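Local coordinates for ankyrin repeat domain protein (Legionella pneumophila subsp. pneumophila, PDB 6MCA) that is an ankyrin-repeat effector with a cysteine protease-like region that interacts with the host LARP7 component of the 7SK snRNP complex, at residues V86-D97 against A116-Y127; I159-V169 against A412-A421. One frame throughout, in Å; residues are numbered along the deposited sequence.

Contact 1: residues V86-D97 against A116-Y127. With TLA (L(+)-tartaric acid), chain B.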
loop_
_atom_site.group_PDB
_atom_site.type_symbol
_atom_site.label_atom_id
_atom_site.label_comp_id
_atom_site.label_asym_id
_atom_site.label_seq_id
_atom_site.Cartn_x
_atom_site.Cartn_y
_atom_site.Cartn_z
ATOM N N VAL A 86 -15.850 7.573 7.558
ATOM C CA VAL A 86 -15.095 8.810 7.363
ATOM C C VAL A 86 -13.986 8.625 6.333
ATOM O O VAL A 86 -13.589 9.583 5.658
ATOM C CB VAL A 86 -14.545 9.313 8.715
ATOM C CG1 VAL A 86 -13.514 8.344 9.272
ATOM C CG2 VAL A 86 -13.960 10.714 8.574
ATOM N N THR A 87 -13.482 7.400 6.175
ATOM C CA THR A 87 -12.411 7.138 5.221
ATOM C C THR A 87 -12.906 7.006 3.787
ATOM O O THR A 87 -12.081 6.951 2.869
ATOM C CB THR A 87 -11.651 5.867 5.609
ATOM O OG1 THR A 87 -12.426 4.716 5.247
ATOM C CG2 THR A 87 -11.386 5.840 7.107
ATOM N N GLY A 88 -14.218 6.956 3.571
ATOM C CA GLY A 88 -14.768 6.783 2.246
ATOM C C GLY A 88 -15.048 5.350 1.849
ATOM O O GLY A 88 -15.426 5.107 0.695
ATOM N N ARG A 89 -14.875 4.396 2.762
ATOM C CA ARG A 89 -15.150 2.991 2.477
ATOM C C ARG A 89 -16.655 2.759 2.513
ATOM O O ARG A 89 -17.267 2.770 3.587
ATOM C CB ARG A 89 -14.440 2.091 3.485
ATOM C CG ARG A 89 -12.982 1.801 3.178
ATOM C CD ARG A 89 -12.538 0.536 3.897
ATOM N NE ARG A 89 -11.111 0.270 3.747
ATOM C CZ ARG A 89 -10.514 -0.843 4.162
ATOM N NH1 ARG A 89 -11.222 -1.797 4.750
ATOM N NH2 ARG A 89 -9.209 -1.004 3.987
ATOM N N THR A 90 -17.254 2.546 1.344
ATOM C CA THR A 90 -18.658 2.192 1.258
ATOM C C THR A 90 -18.850 0.762 1.758
ATOM O O THR A 90 -17.880 0.020 1.925
ATOM C CB THR A 90 -19.151 2.339 -0.182
ATOM O OG1 THR A 90 -18.594 1.294 -0.990
ATOM C CG2 THR A 90 -18.739 3.690 -0.752
ATOM N N PRO A 91 -20.093 0.351 2.032
ATOM C CA PRO A 91 -20.328 -1.063 2.375
ATOM C C PRO A 91 -19.787 -2.033 1.340
ATOM O O PRO A 91 -19.343 -3.135 1.699
ATOM C CB PRO A 91 -21.856 -1.141 2.479
ATOM C CG PRO A 91 -22.267 0.225 2.890
ATOM C CD PRO A 91 -21.301 1.174 2.229
ATOM N N LEU A 92 -19.807 -1.657 0.058
ATOM C CA LEU A 92 -19.233 -2.514 -0.972
ATOM C C LEU A 92 -17.728 -2.664 -0.789
ATOM O O LEU A 92 -17.180 -3.751 -0.997
ATOM C CB LEU A 92 -19.555 -1.959 -2.358
ATOM C CG LEU A 92 -19.229 -2.887 -3.529
ATOM C CD1 LEU A 92 -20.023 -4.179 -3.420
ATOM C CD2 LEU A 92 -19.507 -2.195 -4.851
ATOM N N HIS A 93 -17.044 -1.580 -0.408
ATOM C CA HIS A 93 -15.621 -1.666 -0.094
ATOM C C HIS A 93 -15.366 -2.710 0.985
ATOM O O HIS A 93 -14.461 -3.543 0.862
ATOM C CB HIS A 93 -15.096 -0.302 0.359
ATOM C CG HIS A 93 -14.683 0.600 -0.761
ATOM N ND1 HIS A 93 -15.521 1.555 -1.294
ATOM C CD2 HIS A 93 -13.513 0.707 -1.435
ATOM C CE1 HIS A 93 -14.889 2.206 -2.254
ATOM N NE2 HIS A 93 -13.669 1.711 -2.361
ATOM N N TRP A 94 -16.167 -2.683 2.052
ATOM C CA TRP A 94 -15.963 -3.610 3.160
ATOM C C TRP A 94 -16.274 -5.043 2.751
ATOM O O TRP A 94 -15.566 -5.975 3.151
ATOM C CB TRP A 94 -16.820 -3.192 4.353
ATOM C CG TRP A 94 -16.369 -1.909 4.970
ATOM C CD1 TRP A 94 -16.932 -0.678 4.805
ATOM C CD2 TRP A 94 -15.250 -1.725 5.843
ATOM N NE1 TRP A 94 -16.236 0.261 5.528
ATOM C CE2 TRP A 94 -15.198 -0.357 6.173
ATOM C CE3 TRP A 94 -14.288 -2.587 6.381
ATOM C CZ2 TRP A 94 -14.223 0.170 7.015
ATOM C CZ3 TRP A 94 -13.321 -2.061 7.218
ATOM C CH2 TRP A 94 -13.295 -0.695 7.526
ATOM N N ALA A 95 -17.330 -5.240 1.959
ATOM C CA ALA A 95 -17.662 -6.587 1.506
ATOM C C ALA A 95 -16.580 -7.144 0.592
ATOM O O ALA A 95 -16.237 -8.331 0.670
ATOM C CB ALA A 95 -19.013 -6.584 0.793
ATOM N N VAL A 96 -16.018 -6.299 -0.274
ATOM C CA VAL A 96 -15.033 -6.765 -1.242
ATOM C C VAL A 96 -13.695 -7.031 -0.564
ATOM O O VAL A 96 -13.027 -8.033 -0.851
ATOM C CB VAL A 96 -14.908 -5.747 -2.389
ATOM C CG1 VAL A 96 -13.606 -5.934 -3.136
ATOM C CG2 VAL A 96 -16.091 -5.876 -3.336
ATOM N N ASP A 97 -13.282 -6.150 0.353
ATOM C CA ASP A 97 -12.051 -6.386 1.100
ATOM C C ASP A 97 -12.118 -7.664 1.928
ATOM O O ASP A 97 -11.072 -8.240 2.246
ATOM C CB ASP A 97 -11.740 -5.188 2.001
ATOM C CG ASP A 97 -11.544 -3.903 1.217
ATOM O OD1 ASP A 97 -11.565 -3.954 -0.032
ATOM O OD2 ASP A 97 -11.370 -2.839 1.849
ATOM N N ALA A 116 -17.121 3.165 -6.701
ATOM C CA ALA A 116 -16.875 4.085 -5.602
ATOM C C ALA A 116 -15.419 3.999 -5.164
ATOM O O ALA A 116 -14.814 2.924 -5.172
ATOM C CB ALA A 116 -17.799 3.773 -4.425
ATOM N N TYR A 117 -14.851 5.143 -4.795
ATOM C CA TYR A 117 -13.478 5.202 -4.321
ATOM C C TYR A 117 -13.436 5.914 -2.976
ATOM O O TYR A 117 -14.314 6.714 -2.641
ATOM C CB TYR A 117 -12.548 5.902 -5.327
ATOM C CG TYR A 117 -13.059 7.217 -5.872
ATOM C CD1 TYR A 117 -13.985 7.252 -6.908
ATOM C CD2 TYR A 117 -12.602 8.425 -5.362
ATOM C CE1 TYR A 117 -14.448 8.454 -7.413
ATOM C CE2 TYR A 117 -13.057 9.630 -5.861
ATOM C CZ TYR A 117 -13.980 9.639 -6.886
ATOM O OH TYR A 117 -14.437 10.837 -7.386
ATOM N N THR A 118 -12.397 5.604 -2.206
ATOM C CA THR A 118 -12.258 6.125 -0.857
ATOM C C THR A 118 -11.663 7.532 -0.886
ATOM O O THR A 118 -11.436 8.125 -1.944
ATOM C CB THR A 118 -11.400 5.188 -0.014
ATOM O OG1 THR A 118 -10.050 5.215 -0.493
ATOM C CG2 THR A 118 -11.931 3.765 -0.092
ATOM N N ARG A 119 -11.401 8.066 0.311
ATOM C CA ARG A 119 -10.880 9.422 0.442
ATOM C C ARG A 119 -9.546 9.591 -0.276
ATOM O O ARG A 119 -9.250 10.678 -0.786
ATOM C CB ARG A 119 -10.743 9.774 1.924
ATOM C CG ARG A 119 -10.204 11.162 2.218
ATOM C CD ARG A 119 -10.156 11.394 3.719
ATOM N NE ARG A 119 -9.511 10.279 4.409
ATOM C CZ ARG A 119 -9.629 10.035 5.710
ATOM N NH1 ARG A 119 -10.373 10.825 6.472
ATOM N NH2 ARG A 119 -9.005 8.996 6.249
ATOM N N ASN A 120 -8.736 8.537 -0.333
ATOM C CA ASN A 120 -7.454 8.572 -1.024
ATOM C C ASN A 120 -7.571 8.256 -2.509
ATOM O O ASN A 120 -6.557 8.278 -3.213
ATOM C CB ASN A 120 -6.476 7.591 -0.371
ATOM C CG ASN A 120 -6.157 7.956 1.064
ATOM O OD1 ASN A 120 -6.123 9.132 1.425
ATOM N ND2 ASN A 120 -5.921 6.945 1.891
ATOM N N GLY A 121 -8.773 7.967 -3.000
ATOM C CA GLY A 121 -8.954 7.598 -4.390
ATOM C C GLY A 121 -8.856 6.118 -4.674
ATOM O O GLY A 121 -8.668 5.736 -5.834
ATOM N N LEU A 122 -8.979 5.271 -3.654
ATOM C CA LEU A 122 -8.850 3.827 -3.807
ATOM C C LEU A 122 -10.226 3.244 -4.108
ATOM O O LEU A 122 -11.119 3.275 -3.255
ATOM C CB LEU A 122 -8.246 3.214 -2.546
ATOM C CG LEU A 122 -7.750 1.769 -2.607
ATOM C CD1 LEU A 122 -6.497 1.609 -1.763
ATOM C CD2 LEU A 122 -8.833 0.807 -2.145
ATOM N N CYS A 123 -10.396 2.707 -5.314
ATOM C CA CYS A 123 -11.691 2.209 -5.747
ATOM C C CYS A 123 -11.910 0.775 -5.267
ATOM O O CYS A 123 -11.038 0.149 -4.660
ATOM C CB CYS A 123 -11.821 2.313 -7.266
ATOM S SG CYS A 123 -10.865 1.105 -8.206
ATOM N N VAL A 124 -13.103 0.247 -5.558
ATOM C CA VAL A 124 -13.518 -1.052 -5.035
ATOM C C VAL A 124 -12.639 -2.177 -5.568
ATOM O O VAL A 124 -12.406 -3.175 -4.875
ATOM C CB VAL A 124 -15.008 -1.285 -5.366
ATOM C CG1 VAL A 124 -15.468 -2.658 -4.899
ATOM C CG2 VAL A 124 -15.865 -0.193 -4.743
ATOM N N LEU A 125 -12.122 -2.034 -6.789
ATOM C CA LEU A 125 -11.389 -3.112 -7.445
ATOM C C LEU A 125 -9.937 -3.236 -6.995
ATOM O O LEU A 125 -9.306 -4.252 -7.304
ATOM C CB LEU A 125 -11.417 -2.914 -8.963
ATOM C CG LEU A 125 -12.555 -3.541 -9.769
ATOM C CD1 LEU A 125 -12.481 -3.073 -11.212
ATOM C CD2 LEU A 125 -12.505 -5.056 -9.692
ATOM N N VAL A 126 -9.399 -2.246 -6.279
ATOM C CA VAL A 126 -7.952 -2.171 -6.062
ATOM C C VAL A 126 -7.447 -3.400 -5.314
ATOM O O VAL A 126 -6.497 -4.067 -5.745
ATOM C CB VAL A 126 -7.590 -0.872 -5.321
ATOM C CG1 VAL A 126 -6.171 -0.950 -4.775
ATOM C CG2 VAL A 126 -7.746 0.324 -6.246
ATOM N N TYR A 127 -8.068 -3.717 -4.180
ATOM C CA TYR A 127 -7.575 -4.809 -3.348
ATOM C C TYR A 127 -7.811 -6.176 -3.990
ATOM O O TYR A 127 -6.911 -7.025 -3.939
ATOM C CB TYR A 127 -8.200 -4.744 -1.951
ATOM C CG TYR A 127 -7.531 -3.724 -1.059
ATOM C CD1 TYR A 127 -6.204 -3.876 -0.676
ATOM C CD2 TYR A 127 -8.218 -2.603 -0.612
ATOM C CE1 TYR A 127 -5.583 -2.944 0.133
ATOM C CE2 TYR A 127 -7.605 -1.666 0.198
ATOM C CZ TYR A 127 -6.288 -1.842 0.567
ATOM O OH TYR A 127 -5.673 -0.910 1.374
HETATM O O1 TLA B . -8.681 6.267 3.988
HETATM O O11 TLA B . -8.632 6.218 1.809
HETATM C C1 TLA B . -8.781 5.625 2.909
HETATM C C2 TLA B . -9.081 4.127 2.934
HETATM O O2 TLA B . -8.766 3.608 4.196
HETATM C C3 TLA B . -8.246 3.424 1.864
HETATM O O3 TLA B . -6.914 3.848 1.958
HETATM C C4 TLA B . -8.322 1.911 2.063
HETATM O O4 TLA B . -9.436 1.326 2.014
HETATM O O41 TLA B . -7.274 1.246 2.276
HETATM O O HOH W 1 -16.710 6.356 -1.531
#
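Gly88 and Thr118 bring their backbones together with CA atoms 4.0 Å apart. Beside them Arg119 N donates to Thr87 O (2.9 Å, N-H...O 164°). A water extends this junction by donating to both Gly88 O and Tyr117 O. Gly88, at positive phi, lets the two backbones come this close. Further on, the segments are joined by side chains. The His93 ring lies between two methyls, Thr118 CG2 over one face and Val124 CG2 over the other, each 3.8 Å from the ring centroid in CH-pi contact. Both ring nitrogens are engaged as well: ND1 and Thr90 OG1, at the N-cap, share a hydrogen bond (3.1 Å), and NE2 donates to Leu122 O (3.1 Å), which sits 24° out of the ring plane and also accepts from Thr118 N. Ring rotation is thereby fixed, as expected of the Thr-Pro-Leu-His motif of ankyrin repeats, whose histidine ties one repeat to the backbone of the next. Val124 CG1 meanwhile packs against Leu92 CG and Val96 CG2. With OG1 between backbone N and carbonyl carbon (chi1 68°), Thr118 keeps its methyl on the imidazole and turns its hydroxyl to a tartrate, donating to O11 (2.9 Å). The other tartrate carboxylate takes Arg89 NE on O4 and Tyr127 OH on O41 (2.8 Å). Asp97 OD2 lies over the face of the Arg89 guanidinium, an ion pair without a directed N-H. Pro91 and Trp94 pack on helix 58-65, Leu92 and Ala95 on helix 101-109, while Leu122, Cys123 and Leu125 meet helix 147-162, placing the contact within the ankyrin stack.

Contact 2: residues I159-V169 against A412-A421; sequences IGHRFELQGDV and AILGGILFQA
Ile417 packs tightly against the end of helix 147-162: its CD1 reaches Ile159 CG2 at 3.6 Å, and its CG2 sits over one face of the Phe163 ring, 4.1 Å from the centroid and 15° off the ring normal. CG2 stands anti to the backbone N and faces the ring, while the CG1-CD1 arm, beside that N (chi1 -62°), runs to Ile159 and also borders the ring. Ile413 CG2 continues the apolar seam onto Ile159, and Ala421 CB approaches Phe163 CD1 at 3.8 Å. Beyond Phe163 the helix closes with a Schellman motif at Glu164, whose positive phi turns the chain so that Leu165 comes back along helix 404-421; Leu165 CD2 touches Gly416 O and Gln420 CB. Farther along, Val169 CG2 rests on Ala412 CB and Ile413 CG1, where strand 168-172 begins. The solvent side is more polar. Gln166 and Glu164 are exposed, and Glu164 OE1 makes a weak hydrogen bond to a glycerol. Here the extended side chain of Gln420 reaches across to the backbone of Gln166: OE1 accepts from Gln166 N (2.9 Å, N-H...O 169°), while NE2 donates to Gln166 O (3.2 Å) in the carbonyl plane, on a lone pair. Gripping both backbone groups of one residue, the amide is held at two points and its flip is settled. Apolar packing thus holds the helix end, the connection and the strand start against helix 404-421, and the paired amide probably steadies the backbone at Gln166.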
loop_
_atom_site.group_PDB
_atom_site.type_symbol
_atom_site.label_atom_id
_atom_site.label_comp_id
_atom_site.label_asym_id
_atom_site.label_seq_id
_atom_site.Cartn_x
_atom_site.Cartn_y
_atom_site.Cartn_z
ATOM N N ILE A 159 4.600 4.058 -8.480
ATOM C CA ILE A 159 5.624 4.917 -9.066
ATOM C C ILE A 159 6.008 6.028 -8.099
ATOM O O ILE A 159 7.196 6.329 -7.921
ATOM C CB ILE A 159 5.142 5.476 -10.416
ATOM C CG1 ILE A 159 5.412 4.463 -11.529
ATOM C CG2 ILE A 159 5.813 6.807 -10.720
ATOM C CD1 ILE A 159 4.979 4.930 -12.890
ATOM N N GLY A 160 5.019 6.652 -7.455
ATOM C CA GLY A 160 5.325 7.693 -6.489
ATOM C C GLY A 160 6.176 7.192 -5.339
ATOM O O GLY A 160 7.024 7.919 -4.819
ATOM N N HIS A 161 5.970 5.937 -4.935
ATOM C CA HIS A 161 6.767 5.389 -3.841
ATOM C C HIS A 161 8.155 4.959 -4.310
ATOM O O HIS A 161 9.163 5.311 -3.688
ATOM C CB HIS A 161 6.029 4.220 -3.190
ATOM C CG HIS A 161 4.879 4.638 -2.328
ATOM N ND1 HIS A 161 4.955 5.698 -1.450
ATOM C CD2 HIS A 161 3.626 4.138 -2.207
ATOM C CE1 HIS A 161 3.798 5.834 -0.827
ATOM N NE2 HIS A 161 2.975 4.900 -1.268
ATOM N N ARG A 162 8.227 4.196 -5.406
ATOM C CA ARG A 162 9.508 3.664 -5.864
ATOM C C ARG A 162 10.454 4.776 -6.295
ATOM O O ARG A 162 11.659 4.718 -6.019
ATOM C CB ARG A 162 9.289 2.682 -7.015
ATOM C CG ARG A 162 8.620 1.382 -6.616
ATOM C CD ARG A 162 9.556 0.486 -5.827
ATOM N NE ARG A 162 8.981 -0.842 -5.636
ATOM C CZ ARG A 162 9.272 -1.642 -4.616
ATOM N NH1 ARG A 162 10.132 -1.252 -3.686
ATOM N NH2 ARG A 162 8.695 -2.833 -4.524
ATOM N N PHE A 163 9.934 5.790 -6.981
ATOM C CA PHE A 163 10.746 6.902 -7.455
ATOM C C PHE A 163 10.797 8.061 -6.468
ATOM O O PHE A 163 11.412 9.088 -6.777
ATOM C CB PHE A 163 10.228 7.391 -8.812
ATOM C CG PHE A 163 10.504 6.440 -9.942
ATOM C CD1 PHE A 163 11.743 6.420 -10.562
ATOM C CD2 PHE A 163 9.529 5.558 -10.379
ATOM C CE1 PHE A 163 12.003 5.543 -11.600
ATOM C CE2 PHE A 163 9.783 4.678 -11.417
ATOM C CZ PHE A 163 11.021 4.672 -12.028
ATOM N N GLU A 164 10.168 7.918 -5.298
ATOM C CA GLU A 164 10.215 8.925 -4.234
ATOM C C GLU A 164 9.740 10.289 -4.729
ATOM O O GLU A 164 10.352 11.321 -4.447
ATOM C CB GLU A 164 11.617 9.024 -3.631
ATOM C CG GLU A 164 12.085 7.753 -2.940
ATOM C CD GLU A 164 13.446 7.908 -2.294
ATOM O OE1 GLU A 164 14.192 6.908 -2.225
ATOM O OE2 GLU A 164 13.772 9.031 -1.855
ATOM N N LEU A 165 8.636 10.296 -5.469
ATOM C CA LEU A 165 8.097 11.535 -6.007
ATOM C C LEU A 165 7.387 12.333 -4.920
ATOM O O LEU A 165 6.783 11.775 -4.000
ATOM C CB LEU A 165 7.130 11.245 -7.155
ATOM C CG LEU A 165 7.691 10.424 -8.317
ATOM C CD1 LEU A 165 6.633 10.220 -9.391
ATOM C CD2 LEU A 165 8.926 11.095 -8.895
ATOM N N GLN A 166 7.467 13.655 -5.036
ATOM C CA GLN A 166 6.810 14.570 -4.118
ATOM C C GLN A 166 5.641 15.256 -4.814
ATOM O O GLN A 166 5.642 15.434 -6.036
ATOM C CB GLN A 166 7.790 15.623 -3.589
ATOM C CG GLN A 166 8.943 15.053 -2.780
ATOM C CD GLN A 166 9.728 16.127 -2.050
ATOM O OE1 GLN A 166 9.565 17.318 -2.316
ATOM N NE2 GLN A 166 10.583 15.710 -1.124
ATOM N N GLY A 167 4.644 15.636 -4.026
ATOM C CA GLY A 167 3.496 16.345 -4.554
ATOM C C GLY A 167 2.354 15.421 -4.928
ATOM O O GLY A 167 2.261 14.269 -4.491
ATOM N N ASP A 168 1.465 15.951 -5.760
ATOM C CA ASP A 168 0.272 15.246 -6.200
ATOM C C ASP A 168 0.350 14.945 -7.691
ATOM O O ASP A 168 1.240 15.413 -8.406
ATOM C CB ASP A 168 -0.989 16.068 -5.900
ATOM C CG ASP A 168 -1.127 16.414 -4.432
ATOM O OD1 ASP A 168 -0.919 15.520 -3.586
ATOM O OD2 ASP A 168 -1.448 17.582 -4.127
ATOM N N VAL A 169 -0.604 14.137 -8.149
ATOM C CA VAL A 169 -0.821 13.917 -9.576
ATOM C C VAL A 169 -2.275 13.514 -9.768
ATOM O O VAL A 169 -2.882 12.885 -8.901
ATOM C CB VAL A 169 0.145 12.858 -10.164
ATOM C CG1 VAL A 169 -0.323 11.446 -9.836
ATOM C CG2 VAL A 169 0.288 13.048 -11.669
ATOM N N ALA A 412 1.726 13.141 -17.367
ATOM C CA ALA A 412 2.093 13.875 -16.159
ATOM C C ALA A 412 2.949 13.019 -15.232
ATOM O O ALA A 412 3.938 13.499 -14.666
ATOM C CB ALA A 412 0.837 14.360 -15.437
ATOM N N ILE A 413 2.587 11.744 -15.073
ATOM C CA ILE A 413 3.372 10.851 -14.220
ATOM C C ILE A 413 4.782 10.677 -14.777
ATOM O O ILE A 413 5.773 10.720 -14.034
ATOM C CB ILE A 413 2.656 9.498 -14.058
ATOM C CG1 ILE A 413 1.296 9.690 -13.383
ATOM C CG2 ILE A 413 3.513 8.530 -13.256
ATOM C CD1 ILE A 413 0.435 8.446 -13.385
ATOM N N LEU A 414 4.894 10.478 -16.094
ATOM C CA LEU A 414 6.207 10.297 -16.709
ATOM C C LEU A 414 7.053 11.558 -16.579
ATOM O O LEU A 414 8.262 11.480 -16.329
ATOM C CB LEU A 414 6.053 9.906 -18.179
ATOM C CG LEU A 414 5.349 8.580 -18.479
ATOM C CD1 LEU A 414 5.207 8.373 -19.980
ATOM C CD2 LEU A 414 6.082 7.414 -17.838
ATOM N N GLY A 415 6.436 12.729 -16.746
ATOM C CA GLY A 415 7.167 13.970 -16.559
ATOM C C GLY A 415 7.633 14.155 -15.129
ATOM O O GLY A 415 8.736 14.653 -14.886
ATOM N N GLY A 416 6.800 13.760 -14.164
ATOM C CA GLY A 416 7.232 13.788 -12.777
ATOM C C GLY A 416 8.440 12.904 -12.538
ATOM O O GLY A 416 9.412 13.316 -11.896
ATOM N N ILE A 417 8.393 11.673 -13.056
ATOM C CA ILE A 417 9.546 10.774 -12.963
ATOM C C ILE A 417 10.786 11.448 -13.535
ATOM O O ILE A 417 11.832 11.535 -12.878
ATOM C CB ILE A 417 9.260 9.445 -13.684
ATOM C CG1 ILE A 417 8.084 8.710 -13.040
ATOM C CG2 ILE A 417 10.505 8.567 -13.693
ATOM C CD1 ILE A 417 7.786 7.374 -13.689
ATOM N N LEU A 418 10.672 11.952 -14.766
ATOM C CA LEU A 418 11.821 12.529 -15.461
ATOM C C LEU A 418 12.410 13.703 -14.688
ATOM O O LEU A 418 13.631 13.798 -14.519
ATOM C CB LEU A 418 11.406 12.965 -16.867
ATOM C CG LEU A 418 12.408 13.794 -17.673
ATOM C CD1 LEU A 418 13.684 13.008 -17.930
ATOM C CD2 LEU A 418 11.784 14.261 -18.979
ATOM N N PHE A 419 11.556 14.606 -14.203
ATOM C CA PHE A 419 12.062 15.818 -13.570
ATOM C C PHE A 419 12.624 15.537 -12.182
ATOM O O PHE A 419 13.684 16.063 -11.822
ATOM C CB PHE A 419 10.960 16.874 -13.495
ATOM C CG PHE A 419 11.443 18.222 -13.035
ATOM C CD1 PHE A 419 12.183 19.034 -13.880
ATOM C CD2 PHE A 419 11.154 18.678 -11.759
ATOM C CE1 PHE A 419 12.628 20.274 -13.459
ATOM C CE2 PHE A 419 11.595 19.917 -11.333
ATOM C CZ PHE A 419 12.334 20.716 -12.185
ATOM N N GLN A 420 11.942 14.709 -11.387
ATOM C CA GLN A 420 12.326 14.557 -9.990
ATOM C C GLN A 420 13.360 13.466 -9.751
ATOM O O GLN A 420 14.198 13.615 -8.854
ATOM C CB GLN A 420 11.090 14.266 -9.133
ATOM C CG GLN A 420 10.000 15.324 -9.217
ATOM C CD GLN A 420 8.957 15.171 -8.126
ATOM O OE1 GLN A 420 9.278 14.827 -6.987
ATOM N NE2 GLN A 420 7.699 15.422 -8.469
ATOM N N ALA A 421 13.337 12.375 -10.518
ATOM C CA ALA A 421 14.071 11.173 -10.143
ATOM C C ALA A 421 15.237 10.830 -11.061
ATOM O O ALA A 421 15.951 9.860 -10.782
ATOM C CB ALA A 421 13.110 9.979 -10.077
#

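In the fold
The two contacts follow one another along the chain without touching: their centres lie 25 Å apart and their nearest atoms about 8 Å. Helix 147-162 bridges them. Phe149, Ala150 and Phe153 on its earlier turns pack against residues of 116-127, while its last turn, through Ile159, and the chain after it enter contact 2. Contact 1 joins neighbours along the ankyrin stack, only 19 residues apart in sequence at the closest ends; contact 2 spans 243 residues and attaches the end of that helix and the chain after it to helix 404-421 near the C-terminal helices. Each has a small molecule probably from the crystallisation liquor, a tartrate held by contact 1 and a glycerol beside Glu164 in contact 2.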